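Local coordinates for type II restriction enzyme SfiI (PDB 2EZV), which cleaves double-stranded DNA as a tetrameric type IIF restriction endonuclease, recognising the interrupted sequence 5'-GGCCN(5)GGCC-3', at the interface of chains A and B. Residues are numbered along the deposited sequence; one frame, centred on the assembly and turned at random. Chains: chain A/B, Type II restriction enzyme SfiI.

Three patches of the two-fold A–B interface follow one another along helix 10-41 of chain A. Contact 2 surrounds the symmetry axis, where the helix of each chain meets the 87-89 loop of the other and the two loops touch. The C-alpha centre of contact 1 lies about 11 Å from that of contact 2, and contact 3 a further 10 Å or so from contact 1; contacts 2 and 3 are about 17 Å apart. A:Arg22 belongs to contacts 1 and 3. There the N-terminal segment of chain B reaches across chain A, so that each subunit clasps its neighbour within the tetrameric enzyme.

Contact 1: the interface of chains A and B. Residues chain A 18, 22, 250, 252; chain B 1, 92.
With CG anti to the backbone N (chi1 -179°) and a bend at chi2, A:Arg22 turns its methylene chain toward B:Met1, whose own CG stands between the backbone N and the carbonyl carbon (chi1 39°). The thioether of this N-terminal residue settles beside the A:Arg22 methylenes, on the same side of the A:Trp250 indole plane and just beyond its NE1 edge, although B:Met1 is poorly ordered and its details are approximate. SD lies 3.5 Å from A:Trp250 NE1 and 3.8 Å from A:Arg22 CD, its side chain crossing that of the tryptophan at about a right angle. Within chain A the same CD sits over the centre of the indole, 3.4 Å above its plane, covering one face. From another side, B:Leu92 brings CB to 4.0 Å from A:Arg22 CG. The indole is also tied at its edge: NE1 donates to A:Asp252 OD2 (3.1 Å), nearly in the ring plane but from above the carboxylate plane. This carboxylate may also attract the B:Met1 amino group electrostatically, although its N, 3.7 Å from OD2, forms no hydrogen bond. Its other oxygen, OD1, forms a salt bridge through its syn lone pair with A:Lys18 NZ, at 2.7 Å.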
loop_
_atom_site.group_PDB
_atom_site.type_symbol
_atom_site.label_atom_id
_atom_site.label_comp_id
_atom_site.label_asym_id
_atom_site.label_seq_id
_atom_site.Cartn_x
_atom_site.Cartn_y
_atom_site.Cartn_z
ATOM N N LYS A 18 9.080 -17.883 14.784
ATOM C CA LYS A 18 8.411 -18.985 14.116
ATOM C C LYS A 18 7.212 -18.493 13.313
ATOM O O LYS A 18 7.039 -18.885 12.155
ATOM C CB LYS A 18 7.966 -20.035 15.137
ATOM C CG LYS A 18 7.433 -21.328 14.526
ATOM C CD LYS A 18 7.138 -22.379 15.613
ATOM C CE LYS A 18 6.473 -23.619 15.023
ATOM N NZ LYS A 18 6.303 -24.709 16.022
ATOM N N ARG A 22 6.614 -18.624 9.280
ATOM C CA ARG A 22 5.452 -19.246 8.659
ATOM C C ARG A 22 4.792 -18.319 7.636
ATOM O O ARG A 22 4.342 -18.767 6.585
ATOM C CB ARG A 22 4.418 -19.641 9.719
ATOM C CG ARG A 22 3.188 -20.319 9.118
ATOM C CD ARG A 22 3.562 -21.667 8.491
ATOM N NE ARG A 22 2.426 -22.343 7.869
ATOM C CZ ARG A 22 1.941 -22.037 6.671
ATOM N NH1 ARG A 22 2.498 -21.068 5.968
ATOM N NH2 ARG A 22 0.898 -22.695 6.180
ATOM N N TRP A 250 5.382 -27.760 5.207
ATOM C CA TRP A 250 5.819 -27.035 6.400
ATOM C C TRP A 250 6.342 -28.029 7.429
ATOM O O TRP A 250 5.626 -28.950 7.841
ATOM C CB TRP A 250 4.668 -26.214 6.989
ATOM C CG TRP A 250 4.972 -25.615 8.343
ATOM C CD1 TRP A 250 4.517 -26.057 9.553
ATOM C CD2 TRP A 250 5.789 -24.465 8.617
ATOM N NE1 TRP A 250 4.994 -25.253 10.562
ATOM C CE2 TRP A 250 5.777 -24.268 10.017
ATOM C CE3 TRP A 250 6.525 -23.579 7.815
ATOM C CZ2 TRP A 250 6.473 -23.217 10.638
ATOM C CZ3 TRP A 250 7.219 -22.528 8.432
ATOM C CH2 TRP A 250 7.184 -22.359 9.835
ATOM N N ASP A 252 7.678 -29.082 11.114
ATOM C CA ASP A 252 7.373 -28.694 12.486
ATOM C C ASP A 252 7.452 -29.961 13.339
ATOM O O ASP A 252 7.896 -31.009 12.864
ATOM C CB ASP A 252 5.941 -28.154 12.512
ATOM C CG ASP A 252 5.707 -27.107 13.588
ATOM O OD1 ASP A 252 6.504 -27.016 14.546
ATOM O OD2 ASP A 252 4.694 -26.378 13.466
ATOM N N MET B 1 1.056 -26.210 13.872
ATOM C CA MET B 1 0.061 -25.107 13.749
ATOM C C MET B 1 -1.126 -25.468 12.855
ATOM O O MET B 1 -1.126 -26.506 12.193
ATOM C CB MET B 1 0.754 -23.838 13.241
ATOM C CG MET B 1 1.814 -24.058 12.165
ATOM S SD MET B 1 3.066 -22.705 12.092
ATOM C CE MET B 1 2.857 -21.888 13.662
ATOM N N LEU B 92 -0.755 -19.483 10.522
ATOM C CA LEU B 92 -1.071 -18.320 9.697
ATOM C C LEU B 92 -2.547 -18.475 9.331
ATOM O O LEU B 92 -2.909 -19.173 8.375
ATOM C CB LEU B 92 -0.212 -18.305 8.441
ATOM C CG LEU B 92 -0.492 -17.148 7.493
ATOM C CD1 LEU B 92 -0.106 -15.831 8.161
ATOM C CD2 LEU B 92 0.302 -17.362 6.197
#

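Contact 2: the interface of chains A and B. Residues chain A 15, 19, 87-89; chain B 15, 19, 87-89.
A:Pro89 and B:Pro89 meet tip to tip across the two-fold axis, the apolar centre of the patch, with their CG atoms 3.6 Å apart. Beside each ring lies the glutamine of the opposite chain, pointing the same way: A:Gln19 OE1 approaches B:Pro89 CD at 3.3 Å, while its amide carbon CD packs 3.7 Å from B:Ser88 CA. At the periphery, B:Ser15 OG touches A:Pro89 CB.

The direct hydrogen bonds of the patch stay within each chain. A:Gln19 NE2 donates to the carbonyl O of A:Pro87 (3.0 Å), with the acceptor close to the amide plane, and B:Gln19 repeats this with B:Pro87. Placing CG between the backbone N and the carbonyl carbon (chi1 82°), with the chain extended beyond it, carries the A:Gln19 amide to this carbonyl. The bond limits rotation of an amide that also lies against the partner's loop. An alanine at A:Gln19 would probably leave the A:Pro87 carbonyl without this donor and open a gap beside B:Ser88 and B:Pro89.

Water supplies a polar link between the chains: water 1 lies 3.1 Å from A:Gln19 O and 3.2 Å from B:Ser88 N, bridging the two backbones.

In the fold, the serine and glutamine belong to helix 10-41, and residues 87-89 to the loop joining strands 80-86 and 93-104. The two helices thus flank a pair of loops at the symmetry axis.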
loop_
_atom_site.group_PDB
_atom_site.type_symbol
_atom_site.label_atom_id
_atom_site.label_comp_id
_atom_site.label_asym_id
_atom_site.label_seq_id
_atom_site.Cartn_x
_atom_site.Cartn_y
_atom_site.Cartn_z
ATOM N N SER A 15 8.496 -18.120 19.505
ATOM C CA SER A 15 7.200 -18.197 18.837
ATOM C C SER A 15 7.022 -17.030 17.874
ATOM O O SER A 15 6.356 -17.170 16.857
ATOM C CB SER A 15 6.053 -18.202 19.849
ATOM O OG SER A 15 5.757 -16.893 20.298
ATOM N N GLN A 19 6.393 -17.630 13.910
ATOM C CA GLN A 19 5.238 -17.125 13.182
ATOM C C GLN A 19 5.673 -16.179 12.073
ATOM O O GLN A 19 4.973 -16.036 11.078
ATOM C CB GLN A 19 4.238 -16.435 14.119
ATOM C CG GLN A 19 4.546 -15.012 14.483
ATOM C CD GLN A 19 3.463 -14.422 15.364
ATOM O OE1 GLN A 19 3.226 -14.892 16.480
ATOM N NE2 GLN A 19 2.790 -13.399 14.864
ATOM N N PRO A 87 1.324 -8.479 15.059
ATOM C CA PRO A 87 0.288 -8.923 15.992
ATOM C C PRO A 87 0.624 -10.290 16.585
ATOM O O PRO A 87 1.006 -11.226 15.878
ATOM C CB PRO A 87 -0.992 -8.905 15.144
ATOM C CG PRO A 87 -0.511 -8.964 13.735
ATOM C CD PRO A 87 0.744 -8.126 13.752
ATOM N N SER A 88 0.493 -10.392 17.898
ATOM C CA SER A 88 0.812 -11.627 18.585
ATOM C C SER A 88 0.076 -11.705 19.908
ATOM O O SER A 88 -0.305 -10.686 20.475
ATOM C CB SER A 88 2.328 -11.689 18.821
ATOM O OG SER A 88 2.661 -12.585 19.861
ATOM N N PRO A 89 -0.145 -12.925 20.414
ATOM C CA PRO A 89 -0.842 -13.076 21.694
ATOM C C PRO A 89 -0.016 -12.513 22.850
ATOM O O PRO A 89 -0.558 -12.193 23.908
ATOM C CB PRO A 89 -1.053 -14.587 21.797
ATOM C CG PRO A 89 0.098 -15.137 21.039
ATOM C CD PRO A 89 0.153 -14.242 19.827
ATOM N N SER B 15 -7.780 -16.113 21.803
ATOM C CA SER B 15 -6.469 -15.510 21.713
ATOM C C SER B 15 -6.285 -14.736 20.413
ATOM O O SER B 15 -5.719 -13.641 20.419
ATOM C CB SER B 15 -5.395 -16.595 21.836
ATOM O OG SER B 15 -4.102 -16.036 21.755
ATOM N N GLN B 19 -5.572 -10.662 19.936
ATOM C CA GLN B 19 -4.497 -9.967 19.232
ATOM C C GLN B 19 -5.055 -9.131 18.083
ATOM O O GLN B 19 -4.461 -8.131 17.686
ATOM C CB GLN B 19 -3.405 -10.943 18.744
ATOM C CG GLN B 19 -3.731 -11.810 17.538
ATOM C CD GLN B 19 -2.534 -12.658 17.100
ATOM O OE1 GLN B 19 -2.035 -13.476 17.863
ATOM N NE2 GLN B 19 -2.078 -12.460 15.870
ATOM N N PRO B 87 -0.982 -13.628 10.935
ATOM C CA PRO B 87 0.089 -14.460 11.492
ATOM C C PRO B 87 -0.053 -14.613 13.002
ATOM O O PRO B 87 -0.432 -13.671 13.695
ATOM C CB PRO B 87 1.359 -13.708 11.094
ATOM C CG PRO B 87 0.918 -12.297 10.996
ATOM C CD PRO B 87 -0.448 -12.386 10.348
ATOM N N SER B 88 0.231 -15.806 13.508
ATOM C CA SER B 88 0.142 -16.055 14.941
ATOM C C SER B 88 0.835 -17.368 15.263
ATOM O O SER B 88 1.170 -18.133 14.377
ATOM C CB SER B 88 -1.320 -16.136 15.392
ATOM O OG SER B 88 -1.862 -17.410 15.115
ATOM N N PRO B 89 1.053 -17.647 16.547
ATOM C CA PRO B 89 1.721 -18.906 16.866
ATOM C C PRO B 89 0.816 -20.109 16.650
ATOM O O PRO B 89 1.284 -21.239 16.591
ATOM C CB PRO B 89 2.135 -18.712 18.323
ATOM C CG PRO B 89 1.059 -17.826 18.849
ATOM C CD PRO B 89 0.867 -16.822 17.752
HETATM O O HOH W 1 2.031 -17.106 11.213
#

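Contact 3: the interface of chains A and B. Residues chain A 22, 26, 264-265; chain B 3, 148, 152.
B:Gln3 reaches the C-terminal segment of A:Phe264 and A:Leu265 with its terminal amide. From CB, its CG departs anti to the carbonyl carbon (chi1 -75°), and the extended chain beyond CG delivers CD to 3.8 Å from A:Phe264 CB. The amide plane there stands almost perpendicular to the phenyl ring, at 85°. At the tip, OE1 accepts from A:Leu265 N (2.9 Å), the donor tilted slightly from the carbonyl plane. NE2 donates to A:Leu265 O at 3.0 Å, in a nearly straight bond (173° at H) on an in-plane lone pair. One amide therefore grips both the backbone N-H and C=O of a single residue, fixing its own rotation as it does so. NE2 also comes to 3.1 Å from A:Gln26 OE1, tip to tip, but the amide hydrogens are not aimed at that oxygen and the pair is not a hydrogen bond. A:Arg22 NH2 lies over one face of the A:Phe264 ring, toward the rim, and also comes to 3.5 Å from B:Gln3 NE2 without a hydrogen bond.

B:Asn148 ND2 adds a bond to A:Phe264 O (3.2 Å), from above that carbonyl's plane. The A:Leu265 side chain runs antiparallel alongside that of B:Leu152, their CD1 atoms 3.9 Å apart.

Residues 264 and 265 follow strand 259-263, and this tail of chain A passes between the N-terminal segment of chain B and the region where strand 151-167 begins, with helix 10-41 of chain A alongside.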
loop_
_atom_site.group_PDB
_atom_site.type_symbol
_atom_site.label_atom_id
_atom_site.label_comp_id
_atom_site.label_asym_id
_atom_site.label_seq_id
_atom_site.Cartn_x
_atom_site.Cartn_y
_atom_site.Cartn_z
ATOM N N ARG A 22 6.614 -18.624 9.280
ATOM C CA ARG A 22 5.452 -19.246 8.659
ATOM C C ARG A 22 4.792 -18.319 7.636
ATOM O O ARG A 22 4.342 -18.767 6.585
ATOM C CB ARG A 22 4.418 -19.641 9.719
ATOM C CG ARG A 22 3.188 -20.319 9.118
ATOM C CD ARG A 22 3.562 -21.667 8.491
ATOM N NE ARG A 22 2.426 -22.343 7.869
ATOM C CZ ARG A 22 1.941 -22.037 6.671
ATOM N NH1 ARG A 22 2.498 -21.068 5.968
ATOM N NH2 ARG A 22 0.898 -22.695 6.180
ATOM N N GLN A 26 4.556 -18.947 3.321
ATOM C CA GLN A 26 3.335 -18.911 2.531
ATOM C C GLN A 26 3.530 -17.971 1.356
ATOM O O GLN A 26 3.079 -18.255 0.248
ATOM C CB GLN A 26 2.152 -18.416 3.372
ATOM C CG GLN A 26 1.336 -19.533 3.981
ATOM C CD GLN A 26 0.246 -20.042 3.075
ATOM O OE1 GLN A 26 -0.405 -21.026 3.380
ATOM N NE2 GLN A 26 0.026 -19.363 1.964
ATOM N N PHE A 264 0.366 -27.984 3.126
ATOM C CA PHE A 264 -0.627 -26.977 3.480
ATOM C C PHE A 264 -1.281 -26.363 2.256
ATOM O O PHE A 264 -0.755 -26.453 1.149
ATOM C CB PHE A 264 0.019 -25.880 4.344
ATOM C CG PHE A 264 1.131 -25.124 3.656
ATOM C CD1 PHE A 264 0.853 -24.027 2.849
ATOM C CD2 PHE A 264 2.458 -25.514 3.817
ATOM C CE1 PHE A 264 1.877 -23.325 2.212
ATOM C CE2 PHE A 264 3.492 -24.814 3.182
ATOM C CZ PHE A 264 3.195 -23.717 2.377
ATOM N N LEU A 265 -2.437 -25.748 2.469
ATOM C CA LEU A 265 -3.183 -25.109 1.393
ATOM C C LEU A 265 -2.624 -23.728 1.087
ATOM O O LEU A 265 -2.219 -22.997 1.993
ATOM C CB LEU A 265 -4.655 -24.979 1.788
ATOM C CG LEU A 265 -5.353 -26.294 2.150
ATOM C CD1 LEU A 265 -6.813 -26.044 2.497
ATOM C CD2 LEU A 265 -5.251 -27.240 0.968
ATOM N N GLN B 3 -4.464 -24.175 10.020
ATOM C CA GLN B 3 -4.913 -23.259 8.976
ATOM C C GLN B 3 -6.431 -23.138 9.134
ATOM O O GLN B 3 -7.017 -22.097 8.851
ATOM C CB GLN B 3 -4.597 -23.791 7.575
ATOM C CG GLN B 3 -3.139 -23.692 7.143
ATOM C CD GLN B 3 -2.984 -23.874 5.637
ATOM O OE1 GLN B 3 -3.422 -24.878 5.075
ATOM N NE2 GLN B 3 -2.365 -22.893 4.976
ATOM N N ASN B 148 -4.529 -25.686 -4.574
ATOM C CA ASN B 148 -4.050 -27.062 -4.587
ATOM C C ASN B 148 -4.974 -28.049 -3.893
ATOM O O ASN B 148 -4.585 -29.185 -3.634
ATOM C CB ASN B 148 -2.657 -27.128 -3.946
ATOM C CG ASN B 148 -2.671 -26.753 -2.465
ATOM O OD1 ASN B 148 -3.397 -25.849 -2.048
ATOM N ND2 ASN B 148 -1.849 -27.440 -1.669
ATOM N N LEU B 152 -10.931 -23.473 2.061
ATOM C CA LEU B 152 -10.245 -23.159 3.309
ATOM C C LEU B 152 -11.055 -22.058 3.983
ATOM O O LEU B 152 -11.178 -20.965 3.453
ATOM C CB LEU B 152 -8.837 -22.649 3.012
ATOM C CG LEU B 152 -8.032 -22.125 4.199
ATOM C CD1 LEU B 152 -7.729 -23.270 5.152
ATOM C CD2 LEU B 152 -6.742 -21.496 3.699
#